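Local coordinates for alpha-fucosidase (PDB 2EAB), which probably releases alpha-1,2-linked L-fucose from glycans by hydrolysis, this chain being the catalytic portion of a longer calcium-binding glycoside hydrolase from Bifidobacterium bifidum, at residues L162-K166 with H323-S328; R333-D337 with G812-L817; K356-R360 with E746-K750. The contacts are given in a common frame with arbitrary orientation. Numbering follows the deposited sequence.

Overall arrangement
The three contacts use successive elements of the chain, helix 316-331, strand 335-337 and helix 351-360, and each packs side chains on helix 365-386. Interaction 1 is the buried one: a hairpin turn of the N-terminal beta domain meets helix 316-331 through histidine rings and backbone, with one weak hydrogen bond. Interaction 2, centred about 18 Å from the centre of interaction 1, is partly buried and depends on backbone pairing that adds strand 335-337 to the edge of the C-terminal sheet. Interaction 3, its centre about 23 Å from that of interaction 2, is also partly buried and joins two helices of the catalytic domain, with a tyrosine packed inside and, outside, one direct hydrogen bond and water links.

Interaction 1: L162-K166 with H323-S328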
# COMPACT_ATOMS: atom_id res chain seq x y z
N LEU A 162 9.87 1.09 17.21
CA LEU A 162 8.61 1.16 16.47
C LEU A 162 7.50 1.76 17.32
O LEU A 162 6.58 2.38 16.79
CB LEU A 162 8.18 -0.22 15.97
CG LEU A 162 9.14 -1.06 15.13
CD1 LEU A 162 8.44 -2.33 14.68
CD2 LEU A 162 9.68 -0.29 13.93
N SER A 163 7.60 1.58 18.63
CA SER A 163 6.57 2.05 19.56
C SER A 163 6.59 3.57 19.74
O SER A 163 5.53 4.20 19.89
CB SER A 163 6.74 1.37 20.92
OG SER A 163 6.69 -0.03 20.79
N LYS A 164 7.78 4.15 19.74
CA LYS A 164 7.96 5.58 19.94
C LYS A 164 8.24 6.34 18.63
O LYS A 164 8.28 7.56 18.62
CB LYS A 164 9.06 5.85 20.97
CG LYS A 164 8.62 5.54 22.40
CD LYS A 164 9.71 5.85 23.43
CE LYS A 164 9.15 5.79 24.86
NZ LYS A 164 8.53 4.47 25.19
N GLY A 165 8.42 5.60 17.54
CA GLY A 165 8.66 6.21 16.24
C GLY A 165 9.96 7.00 16.16
O GLY A 165 9.97 8.13 15.69
N LYS A 166 11.04 6.39 16.62
CA LYS A 166 12.34 7.05 16.56
C LYS A 166 13.47 6.04 16.40
O LYS A 166 13.33 4.87 16.77
CB LYS A 166 12.57 7.93 17.80
CG LYS A 166 12.73 7.17 19.11
CD LYS A 166 12.51 8.08 20.30
CE LYS A 166 13.03 7.47 21.59
NZ LYS A 166 14.51 7.61 21.71
N HIS A 323 5.43 14.51 19.32
CA HIS A 323 5.69 13.47 18.34
C HIS A 323 5.31 12.08 18.84
O HIS A 323 4.58 11.35 18.17
CB HIS A 323 7.16 13.43 17.92
CG HIS A 323 7.48 12.23 17.10
ND1 HIS A 323 8.30 11.21 17.53
CD2 HIS A 323 7.02 11.85 15.89
CE1 HIS A 323 8.35 10.28 16.60
NE2 HIS A 323 7.58 10.64 15.60
N ILE A 324 5.83 11.72 20.01
CA ILE A 324 5.61 10.37 20.54
C ILE A 324 4.12 10.15 20.83
O ILE A 324 3.60 9.07 20.54
CB ILE A 324 6.52 10.07 21.76
CG1 ILE A 324 7.98 10.00 21.30
CG2 ILE A 324 6.09 8.77 22.45
CD1 ILE A 324 8.99 9.87 22.43
N ASP A 325 3.45 11.16 21.38
CA ASP A 325 2.00 11.09 21.61
C ASP A 325 1.25 10.79 20.31
O ASP A 325 0.37 9.92 20.27
CB ASP A 325 1.47 12.39 22.23
CG ASP A 325 1.89 12.58 23.68
OD1 ASP A 325 2.45 11.65 24.30
OD2 ASP A 325 1.65 13.68 24.22
N ASP A 326 1.60 11.51 19.25
CA ASP A 326 0.97 11.38 17.94
C ASP A 326 1.23 10.00 17.31
O ASP A 326 0.30 9.34 16.85
CB ASP A 326 1.50 12.49 17.03
CG ASP A 326 1.10 12.30 15.58
OD1 ASP A 326 -0.08 12.54 15.24
OD2 ASP A 326 1.99 11.94 14.78
N HIS A 327 2.49 9.59 17.30
CA HIS A 327 2.89 8.32 16.72
C HIS A 327 2.26 7.15 17.47
O HIS A 327 1.66 6.25 16.87
CB HIS A 327 4.40 8.17 16.72
CG HIS A 327 4.87 6.87 16.13
ND1 HIS A 327 5.05 5.73 16.88
CD2 HIS A 327 5.14 6.53 14.85
CE1 HIS A 327 5.43 4.75 16.09
NE2 HIS A 327 5.49 5.21 14.85
N SER A 328 2.42 7.17 18.80
CA SER A 328 1.93 6.06 19.62
C SER A 328 0.41 5.95 19.65
O SER A 328 -0.13 4.85 19.80
CB SER A 328 2.50 6.12 21.04
OG SER A 328 2.01 7.24 21.75
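The turn of the hairpin formed by strands 156-161 and 166-173, in the N-terminal beta domain, rests against helix 316-331. Gly-165 and Lys-166 both face Asn-161, forming a G1 beta bulge. On His-323 and His-327, one helical turn apart, the CA-to-CB bond points toward the turn, and chi1 t (170° and 180°) carries the rings out to its backbone. Gly-165 CA sits over the face of His-327, 3.5 Å from the ring centroid, a CH-pi contact. The positive phi of Gly-165 (64°) itself favours glycine, and a beta carbon would in addition clash with His-327 CD2. At the ring edge, His-327 ND1 donates a weak hydrogen bond to Ser-163 O (3.4 Å). The His-323 ring, stacked on Phe-183, brings CE1 to 3.4 Å from Lys-164 O. Ile-324, in the m,t rotamer, places CG1 3.6 Å from Lys-164 O and CG2 4.1 Å from Lys-164 CG. The two lysines, m and p at chi1, lead their amines off to salt bridges, Lys-164 with Asp-17 and Lys-166 with Asp-168, Glu-181 and Asp-11. Lys-164 O is buried without a polar partner; the contact depends chiefly on close fit, the His-327 ring on Gly-165 and Ile-324 on Lys-164.

Interaction 2: R333-D337 with G812-L817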
# COMPACT_ATOMS: atom_id res chain seq x y z
N ARG A 333 -2.71 1.15 18.87
CA ARG A 333 -4.09 0.69 18.70
C ARG A 333 -4.20 -0.82 18.60
O ARG A 333 -5.22 -1.40 18.99
CB ARG A 333 -4.72 1.32 17.46
CG ARG A 333 -4.97 2.80 17.57
CD ARG A 333 -5.41 3.35 16.23
NE ARG A 333 -5.64 4.78 16.27
CZ ARG A 333 -6.00 5.50 15.21
NH1 ARG A 333 -6.18 4.92 14.03
NH2 ARG A 333 -6.19 6.81 15.33
N VAL A 334 -3.16 -1.45 18.06
CA VAL A 334 -3.14 -2.89 17.86
C VAL A 334 -2.06 -3.51 18.73
O VAL A 334 -0.93 -3.03 18.78
CB VAL A 334 -2.90 -3.26 16.37
CG1 VAL A 334 -2.70 -4.76 16.19
CG2 VAL A 334 -4.06 -2.78 15.51
N LYS A 335 -2.42 -4.58 19.44
CA LYS A 335 -1.46 -5.38 20.18
C LYS A 335 -1.62 -6.83 19.77
O LYS A 335 -2.74 -7.29 19.50
CB LYS A 335 -1.67 -5.23 21.69
CG LYS A 335 -1.46 -3.81 22.21
CD LYS A 335 0.01 -3.42 22.14
CE LYS A 335 0.21 -1.93 22.28
NZ LYS A 335 1.66 -1.59 22.34
N ILE A 336 -0.51 -7.56 19.70
CA ILE A 336 -0.55 -8.95 19.31
C ILE A 336 0.46 -9.75 20.14
O ILE A 336 1.63 -9.37 20.25
CB ILE A 336 -0.33 -9.15 17.77
CG1 ILE A 336 -0.51 -10.62 17.38
CG2 ILE A 336 1.02 -8.56 17.31
CD1 ILE A 336 -0.63 -10.86 15.89
N ASP A 337 -0.03 -10.83 20.74
CA ASP A 337 0.81 -11.69 21.58
C ASP A 337 0.71 -13.13 21.10
O ASP A 337 -0.32 -13.79 21.29
CB ASP A 337 0.42 -11.59 23.06
CG ASP A 337 1.45 -12.22 23.99
OD1 ASP A 337 2.41 -12.86 23.52
OD2 ASP A 337 1.29 -12.07 25.22
N GLY A 812 -2.80 -17.52 21.84
CA GLY A 812 -2.41 -16.14 21.64
C GLY A 812 -3.55 -15.18 21.86
O GLY A 812 -4.65 -15.58 22.25
N SER A 813 -3.27 -13.91 21.61
CA SER A 813 -4.29 -12.88 21.66
C SER A 813 -3.93 -11.76 20.71
O SER A 813 -2.76 -11.55 20.37
CB SER A 813 -4.48 -12.35 23.09
OG SER A 813 -3.32 -11.69 23.54
N VAL A 814 -4.96 -11.05 20.27
CA VAL A 814 -4.81 -9.85 19.46
C VAL A 814 -5.89 -8.87 19.91
O VAL A 814 -6.98 -9.29 20.31
CB VAL A 814 -4.89 -10.17 17.94
CG1 VAL A 814 -6.28 -10.67 17.54
CG2 VAL A 814 -4.47 -8.96 17.09
N SER A 815 -5.58 -7.58 19.86
CA SER A 815 -6.56 -6.56 20.19
C SER A 815 -6.43 -5.41 19.22
O SER A 815 -5.33 -5.11 18.74
CB SER A 815 -6.39 -6.08 21.63
OG SER A 815 -5.12 -5.50 21.84
N GLY A 816 -7.55 -4.78 18.91
CA GLY A 816 -7.54 -3.55 18.14
C GLY A 816 -7.69 -3.67 16.64
O GLY A 816 -7.56 -2.67 15.94
N LEU A 817 -7.94 -4.88 16.13
CA LEU A 817 -8.24 -5.02 14.70
C LEU A 817 -9.60 -4.41 14.41
O LEU A 817 -10.40 -4.21 15.33
CB LEU A 817 -8.20 -6.49 14.27
CG LEU A 817 -6.89 -7.23 14.52
CD1 LEU A 817 -6.96 -8.63 13.94
CD2 LEU A 817 -5.68 -6.48 13.95
O HOH W 1 -5.28 -2.90 21.33
O HOH W 2 -1.90 -13.21 25.26
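Four backbone hydrogen bonds join strands 335-337 and 812-817 in an antiparallel ladder. Asp-337 N to Ser-813 O is the shortest and nearly linear (2.8 Å, 177°); Ser-813 N returns a hydrogen bond to Asp-337 O (3.0 Å). At the next hydrogen-bonded pair, Ser-815 N reaches Lys-335 O at 2.9 Å and Lys-335 N reaches Ser-815 O at 3.0 Å. Strand 335-337 thereby becomes an edge strand of the C-terminal antiparallel sheet, although 474 residues separate the segments. One face carries Lys-335, Asp-337, Ser-813 and Ser-815. There a water links Arg-333 O (2.8 Å) to Ser-815 OG (2.7 Å), while Lys-335 forms a salt bridge with Asp-332. Gly-816 and Leu-817 both face Val-825 in a G1 beta bulge, and a beta carbon on Gly-816 would collide with Arg-333 O. On the other face, Ile-336 and Val-814, a non-hydrogen-bonded pair, both lie against Leu-780 of helix 767-780, with Ile-336 CB 4.2 Å from Val-814 CG2. Beyond the ladder, Val-334 CG1 meets Leu-817 CD2 at 4.1 Å.

Interaction 3: K356-R360 with E746-K750; sequences KAYQR and ELQLK
Helices 351-360 and 738-751 of the catalytic domain, an (alpha/alpha)6 barrel in family 95, meet through two short segments that cross at -123°, their axes approaching to 9.6 Å. Both segments are helical throughout; Arg-360 N hydrogen-bonds to Lys-356 O at 2.9 Å, and Lys-750 N to Glu-746 O at 3.0 Å. The closest CA atoms are those of Gln-359 and Lys-750, 4.9 Å apart. Tyr-358 is the first residue to make contact, pointing toward the other helix with chi1 t (-162°) and chi2 99°. Leu-749, with chi1 -91° between wells and chi2 p (52°), lays CD2 over one ring face, 4.2 Å from the centroid (CH-pi); its CB is 3.6 Å from Tyr-358 CE2. Lys-750 CG meets the ring edge, 3.7 Å from Tyr-358 CD2. Tyr-358 OH lies 3.4 Å from Glu-746 CG and hydrogen-bonds to Glu-372, whereas Glu-746 salt-bridges Lys-368. Next, Gln-359 (m, t, chi3 -34°) donates from NE2 to Lys-750 O at 3.2 Å. Lys-750, m then fully extended, places NZ 3.1 Å from a water that donates to Gln-359 O at 3.2 Å.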
# COMPACT_ATOMS: atom_id res chain seq x y z
N LYS A 356 18.69 -14.33 10.59
CA LYS A 356 19.60 -15.39 10.20
C LYS A 356 19.21 -16.73 10.82
O LYS A 356 19.21 -17.75 10.14
CB LYS A 356 21.04 -15.02 10.56
CG LYS A 356 22.09 -15.87 9.86
CD LYS A 356 23.48 -15.28 10.05
CE LYS A 356 24.53 -16.06 9.27
NZ LYS A 356 25.88 -15.43 9.41
N ALA A 357 18.87 -16.71 12.11
CA ALA A 357 18.44 -17.93 12.82
C ALA A 357 17.15 -18.48 12.22
O ALA A 357 16.99 -19.68 12.05
CB ALA A 357 18.29 -17.65 14.31
N TYR A 358 16.21 -17.58 11.90
CA TYR A 358 14.95 -17.97 11.27
C TYR A 358 15.22 -18.65 9.93
O TYR A 358 14.65 -19.69 9.63
CB TYR A 358 14.07 -16.74 11.09
CG TYR A 358 12.60 -17.01 10.86
CD1 TYR A 358 11.68 -16.92 11.90
CD2 TYR A 358 12.12 -17.31 9.58
CE1 TYR A 358 10.32 -17.15 11.69
CE2 TYR A 358 10.77 -17.54 9.36
CZ TYR A 358 9.88 -17.46 10.41
OH TYR A 358 8.54 -17.68 10.18
N GLN A 359 16.12 -18.06 9.14
CA GLN A 359 16.49 -18.60 7.83
C GLN A 359 17.17 -19.97 7.92
O GLN A 359 16.94 -20.84 7.09
CB GLN A 359 17.41 -17.63 7.08
CG GLN A 359 16.71 -16.36 6.60
CD GLN A 359 17.67 -15.29 6.11
OE1 GLN A 359 18.78 -15.13 6.62
NE2 GLN A 359 17.22 -14.51 5.12
N ARG A 360 18.00 -20.14 8.95
CA ARG A 360 18.77 -21.37 9.13
C ARG A 360 17.98 -22.47 9.85
O ARG A 360 18.40 -23.63 9.86
CB ARG A 360 20.08 -21.08 9.86
CG ARG A 360 21.07 -20.27 9.02
CD ARG A 360 22.33 -19.90 9.81
NE ARG A 360 23.11 -21.07 10.20
CZ ARG A 360 24.03 -21.66 9.44
NH1 ARG A 360 24.31 -21.19 8.23
NH2 ARG A 360 24.68 -22.72 9.90
N GLU A 746 6.16 -17.80 6.54
CA GLU A 746 7.50 -18.33 6.82
C GLU A 746 8.42 -18.13 5.62
O GLU A 746 9.56 -17.71 5.78
CB GLU A 746 7.43 -19.83 7.10
CG GLU A 746 6.99 -20.23 8.47
CD GLU A 746 7.11 -21.73 8.66
OE1 GLU A 746 6.60 -22.49 7.80
OE2 GLU A 746 7.73 -22.16 9.66
N LEU A 747 7.91 -18.45 4.44
CA LEU A 747 8.70 -18.32 3.22
C LEU A 747 9.03 -16.87 2.90
O LEU A 747 10.14 -16.59 2.43
CB LEU A 747 8.02 -19.01 2.04
CG LEU A 747 8.03 -20.55 2.09
CD1 LEU A 747 7.06 -21.14 1.09
CD2 LEU A 747 9.44 -21.11 1.88
N GLN A 748 8.10 -15.95 3.14
CA GLN A 748 8.38 -14.53 2.96
C GLN A 748 9.51 -14.07 3.89
O GLN A 748 10.43 -13.37 3.46
CB GLN A 748 7.14 -13.66 3.19
CG GLN A 748 7.43 -12.17 2.95
CD GLN A 748 6.25 -11.27 3.20
OE1 GLN A 748 5.39 -11.56 4.03
NE2 GLN A 748 6.21 -10.14 2.49
N LEU A 749 9.44 -14.48 5.15
CA LEU A 749 10.46 -14.09 6.12
C LEU A 749 11.82 -14.67 5.76
O LEU A 749 12.84 -14.01 5.93
CB LEU A 749 10.03 -14.47 7.54
CG LEU A 749 9.26 -13.39 8.30
CD1 LEU A 749 8.06 -12.84 7.51
CD2 LEU A 749 8.79 -13.90 9.65
N LYS A 750 11.84 -15.90 5.24
CA LYS A 750 13.10 -16.55 4.88
C LYS A 750 13.71 -16.05 3.57
O LYS A 750 14.94 -16.03 3.42
CB LYS A 750 12.93 -18.07 4.81
CG LYS A 750 12.71 -18.72 6.16
CD LYS A 750 12.41 -20.20 6.00
CE LYS A 750 12.10 -20.82 7.35
NZ LYS A 750 11.80 -22.27 7.23
O HOH W 3 14.69 -13.04 4.12
O HOH W 4 14.68 -22.91 8.02